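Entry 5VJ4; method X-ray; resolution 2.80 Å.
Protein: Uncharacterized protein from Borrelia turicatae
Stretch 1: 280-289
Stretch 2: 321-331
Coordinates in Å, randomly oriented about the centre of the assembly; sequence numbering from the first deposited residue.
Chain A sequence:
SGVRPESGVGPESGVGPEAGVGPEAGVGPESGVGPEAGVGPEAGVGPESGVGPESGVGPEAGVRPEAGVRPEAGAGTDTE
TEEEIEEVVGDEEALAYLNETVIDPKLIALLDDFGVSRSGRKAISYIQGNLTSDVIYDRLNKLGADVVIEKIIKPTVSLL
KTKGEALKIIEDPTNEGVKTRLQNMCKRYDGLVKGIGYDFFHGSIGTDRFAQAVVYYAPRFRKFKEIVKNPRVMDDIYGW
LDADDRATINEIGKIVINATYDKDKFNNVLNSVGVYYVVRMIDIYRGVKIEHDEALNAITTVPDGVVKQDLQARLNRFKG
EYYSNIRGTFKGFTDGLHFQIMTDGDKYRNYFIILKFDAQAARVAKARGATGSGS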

# COMPACT_ATOMS: atom_id res chain seq x y z
N ARG A 280 1.07 5.03 8.72
CA ARG A 280 -0.13 5.75 8.40
C ARG A 280 -1.37 5.16 9.08
O ARG A 280 -2.21 5.89 9.58
N MSE A 281 -1.46 3.85 9.15
CA MSE A 281 -2.58 3.22 9.84
C MSE A 281 -2.54 3.60 11.29
O MSE A 281 -3.58 3.68 11.91
N ILE A 282 -1.36 3.87 11.82
CA ILE A 282 -1.21 4.25 13.23
C ILE A 282 -1.75 5.66 13.50
O ILE A 282 -2.49 5.86 14.49
N ASP A 283 -1.36 6.62 12.66
CA ASP A 283 -1.86 7.99 12.74
C ASP A 283 -3.39 7.95 12.66
O ASP A 283 -4.09 8.52 13.51
N ILE A 284 -3.93 7.24 11.66
CA ILE A 284 -5.36 7.25 11.47
C ILE A 284 -6.05 6.72 12.72
O ILE A 284 -6.97 7.35 13.22
N TYR A 285 -5.58 5.58 13.22
CA TYR A 285 -6.15 4.96 14.38
C TYR A 285 -6.17 5.93 15.55
O TYR A 285 -7.14 6.00 16.30
N ARG A 286 -5.08 6.65 15.73
CA ARG A 286 -4.96 7.56 16.84
C ARG A 286 -5.98 8.67 16.79
O ARG A 286 -6.49 9.07 17.83
N GLY A 287 -6.26 9.15 15.58
CA GLY A 287 -7.27 10.18 15.37
C GLY A 287 -8.63 9.68 15.81
O GLY A 287 -9.36 10.37 16.53
N VAL A 288 -8.95 8.45 15.42
CA VAL A 288 -10.25 7.90 15.76
C VAL A 288 -10.35 7.71 17.26
O VAL A 288 -11.37 8.01 17.86
N LYS A 289 -9.27 7.21 17.85
CA LYS A 289 -9.25 6.94 19.26
C LYS A 289 -9.42 8.25 19.99
O LYS A 289 -10.21 8.31 20.91
N GLU A 321 -18.40 -0.91 15.01
CA GLU A 321 -18.20 -0.90 13.55
C GLU A 321 -16.73 -0.71 13.18
O GLU A 321 -16.23 -1.39 12.29
N TYR A 322 -16.04 0.19 13.88
CA TYR A 322 -14.63 0.46 13.57
C TYR A 322 -13.75 -0.75 13.89
O TYR A 322 -13.10 -1.28 13.00
N TYR A 323 -13.74 -1.17 15.16
CA TYR A 323 -13.01 -2.37 15.59
C TYR A 323 -13.26 -3.57 14.67
O TYR A 323 -12.33 -4.28 14.28
N SER A 324 -14.50 -3.73 14.24
CA SER A 324 -14.83 -4.75 13.25
C SER A 324 -14.12 -4.53 11.92
O SER A 324 -13.62 -5.49 11.33
N ASN A 325 -14.07 -3.28 11.44
CA ASN A 325 -13.34 -2.97 10.20
C ASN A 325 -11.88 -3.40 10.34
O ASN A 325 -11.31 -3.93 9.38
N ILE A 326 -11.30 -3.20 11.53
CA ILE A 326 -9.88 -3.51 11.73
C ILE A 326 -9.66 -5.02 11.60
O ILE A 326 -8.89 -5.47 10.74
N ARG A 327 -10.37 -5.79 12.42
CA ARG A 327 -10.32 -7.25 12.36
C ARG A 327 -10.50 -7.76 10.92
O ARG A 327 -9.65 -8.52 10.42
N GLY A 328 -11.58 -7.31 10.27
CA GLY A 328 -11.89 -7.70 8.88
C GLY A 328 -10.77 -7.43 7.88
O GLY A 328 -10.52 -8.22 6.97
N THR A 329 -10.08 -6.30 8.04
CA THR A 329 -9.10 -5.95 7.04
C THR A 329 -7.86 -6.83 7.23
O THR A 329 -7.23 -7.25 6.26
N PHE A 330 -7.52 -7.14 8.47
CA PHE A 330 -6.37 -8.02 8.69
C PHE A 330 -6.64 -9.46 8.26
O PHE A 330 -5.81 -10.08 7.61
N LYS A 331 -7.82 -9.98 8.62
CA LYS A 331 -8.19 -11.32 8.25
C LYS A 331 -8.18 -11.45 6.71
O LYS A 331 -7.49 -12.30 6.14

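Two antiparallel helices whose axes lie far apart can still be joined by side chains, provided those chains are long enough to span the gap. The pair formed by residues 280-289 and 321-331 illustrates the principle: the axes approach no closer than 12.4 Å, their directions differ by 162°, and a modest 300 Å² of surface is buried between them, much of it aromatic.

Reading along the second helix, Glu-321 stays out of reach of its partner, and the contact begins with Tyr-322, which contributes the largest area. Its CA-to-CB bond points toward the first helix, and a t rotamer (chi1 -173°) carries the ring across. There CD2 of Tyr-322 lies 3.7 Å from CG1 of Val-288, itself a t rotamer directed toward the second helix. The ring edge of Tyr-322 receives Tyr-285, with CE2 of Tyr-322 3.9 Å from CD1 of Tyr-285. The Tyr-322 ring reaches far enough that OH of Tyr-322 lies 3.7 Å from CA of Tyr-285 and 4.1 Å from CG2 of Ile-284. These are packing contacts; the hydroxyl finds its hydrogen bond elsewhere in the structure.

Tyr-323 starts sideways, but its m rotamer brings the end of the side chain nearer. OH of Tyr-323 stands 4.1 Å from OH of Tyr-285, too far for a hydrogen bond, and each hydroxyl is satisfied by a partner outside this pair of segments. Ser-324 and Asn-325 then lie out of reach.

One turn after Tyr-322, Ile-326 again points toward the first helix. With chi1 m and chi2 t, Ile-326 places CD1 4.2 Å from CD1 of Tyr-285. Tyr-285 thus meets three residues of the second helix: although its CA-to-CB bond is sideways, its t rotamer (chi1 174°) brings the ring end closer, so that it packs against both Tyr-322 and Ile-326 while its hydroxyl approaches Tyr-323.

Arg-327, Gly-328 and Thr-329 make no contact, and the next residue to engage is Phe-330. It too begins sideways, and its m rotamer (chi1 -84°) swings the ring inward. SE of Met-281, a selenomethionine with chi1 and chi2 both t, lies 3.9 Å from CZ of Phe-330, in an oblique approach to the ring. Lys-331 closes the segment, out of reach.

No hydrogen bond crosses between the helices. The interface is therefore held by shape and apolar contact, with tyrosine rings filling the space while their hydroxyls are bonded to other partners.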

# COMPACT_ATOMS: atom_id res chain seq x y z
CB ARG A 280 -0.31 5.83 6.92
CG ARG A 280 -1.40 6.78 6.57
CD ARG A 280 -1.44 7.03 5.09
NE ARG A 280 -2.48 8.02 4.82
CZ ARG A 280 -3.74 7.71 4.51
NH1 ARG A 280 -4.60 8.68 4.29
NH2 ARG A 280 -4.13 6.43 4.42
CB MSE A 281 -2.45 1.74 9.72
CG MSE A 281 -3.50 1.06 10.58
SE MSE A 281 -3.01 -0.85 10.82
CE MSE A 281 -1.68 -0.84 12.24
CB ILE A 282 0.27 4.15 13.71
CG1 ILE A 282 0.78 2.71 13.61
CG2 ILE A 282 0.44 4.65 15.14
CD1 ILE A 282 2.16 2.50 14.16
CB ASP A 283 -1.31 8.88 11.62
CG ASP A 283 0.22 8.96 11.58
OD1 ASP A 283 0.90 8.75 12.64
OD2 ASP A 283 0.73 9.27 10.47
CB ILE A 284 -5.76 6.44 10.25
CG1 ILE A 284 -5.44 7.23 8.98
CG2 ILE A 284 -7.23 6.07 10.33
CD1 ILE A 284 -5.02 6.38 7.79
CB TYR A 285 -5.35 3.73 14.77
CG TYR A 285 -5.83 3.11 16.06
CD1 TYR A 285 -6.99 2.34 16.10
CD2 TYR A 285 -5.14 3.34 17.26
CE1 TYR A 285 -7.45 1.80 17.29
CE2 TYR A 285 -5.59 2.83 18.45
CZ TYR A 285 -6.74 2.05 18.45
OH TYR A 285 -7.17 1.51 19.62
CB ARG A 286 -3.59 8.18 16.90
CG ARG A 286 -2.51 7.23 17.30
CD ARG A 286 -1.21 7.97 17.37
NE ARG A 286 -0.16 7.07 17.79
CZ ARG A 286 1.12 7.21 17.47
NH1 ARG A 286 1.53 8.18 16.67
NH2 ARG A 286 1.99 6.31 17.92
CB VAL A 288 -10.50 6.57 15.09
CG1 VAL A 288 -11.89 6.10 15.45
CG2 VAL A 288 -10.33 6.72 13.58
CB LYS A 289 -7.95 6.27 19.64
CG LYS A 289 -7.56 6.46 21.10
CD LYS A 289 -6.34 5.63 21.49
CE LYS A 289 -6.54 4.98 22.85
NZ LYS A 289 -5.66 5.50 23.93
CB GLU A 321 -19.03 0.18 12.86
CG GLU A 321 -20.54 0.08 12.98
CD GLU A 321 -21.27 1.26 12.36
OE1 GLU A 321 -20.68 1.98 11.52
OE2 GLU A 321 -22.46 1.46 12.69
CB TYR A 322 -14.12 1.75 14.25
CG TYR A 322 -12.73 2.14 13.84
CD1 TYR A 322 -12.38 2.19 12.47
CD2 TYR A 322 -11.75 2.45 14.79
CE1 TYR A 322 -11.08 2.52 12.07
CE2 TYR A 322 -10.44 2.78 14.39
CZ TYR A 322 -10.11 2.80 13.03
OH TYR A 322 -8.85 3.13 12.60
CB TYR A 323 -13.37 -2.70 17.02
CG TYR A 323 -12.65 -1.88 18.08
CD1 TYR A 323 -12.06 -0.63 17.80
CD2 TYR A 323 -12.59 -2.36 19.40
CE1 TYR A 323 -11.42 0.10 18.81
CE2 TYR A 323 -11.94 -1.66 20.40
CZ TYR A 323 -11.38 -0.43 20.12
OH TYR A 323 -10.76 0.23 21.17
CB SER A 324 -16.35 -4.86 13.06
OG SER A 324 -16.68 -5.40 11.80
CB ASN A 325 -13.43 -1.48 9.85
CG ASN A 325 -14.70 -1.09 9.11
OD1 ASN A 325 -15.72 -1.73 9.23
ND2 ASN A 325 -14.64 -0.02 8.35
CB ILE A 326 -9.35 -2.98 13.08
CG1 ILE A 326 -9.59 -1.48 13.21
CG2 ILE A 326 -7.86 -3.24 13.20
CD1 ILE A 326 -9.17 -0.91 14.56
CB ARG A 327 -11.36 -7.87 13.28
CG ARG A 327 -11.04 -7.70 14.74
CD ARG A 327 -11.98 -8.48 15.64
NE ARG A 327 -12.22 -7.72 16.88
CZ ARG A 327 -13.38 -7.17 17.22
NH1 ARG A 327 -14.46 -7.30 16.45
NH2 ARG A 327 -13.47 -6.51 18.37
CB THR A 329 -8.82 -4.42 6.99
OG1 THR A 329 -8.20 -4.09 5.74
CG2 THR A 329 -7.91 -3.95 8.11
CB PHE A 330 -5.94 -7.98 10.14
CG PHE A 330 -5.04 -6.86 10.44
CD1 PHE A 330 -3.71 -6.96 10.16
CD2 PHE A 330 -5.53 -5.67 10.97
CE1 PHE A 330 -2.85 -5.90 10.38
CE2 PHE A 330 -4.68 -4.62 11.23
CZ PHE A 330 -3.32 -4.74 10.93
CB LYS A 331 -9.55 -11.72 8.86
CG LYS A 331 -10.18 -12.91 8.15
CD LYS A 331 -11.33 -13.60 8.86
CE LYS A 331 -11.45 -15.04 8.38
NZ LYS A 331 -12.85 -15.56 8.36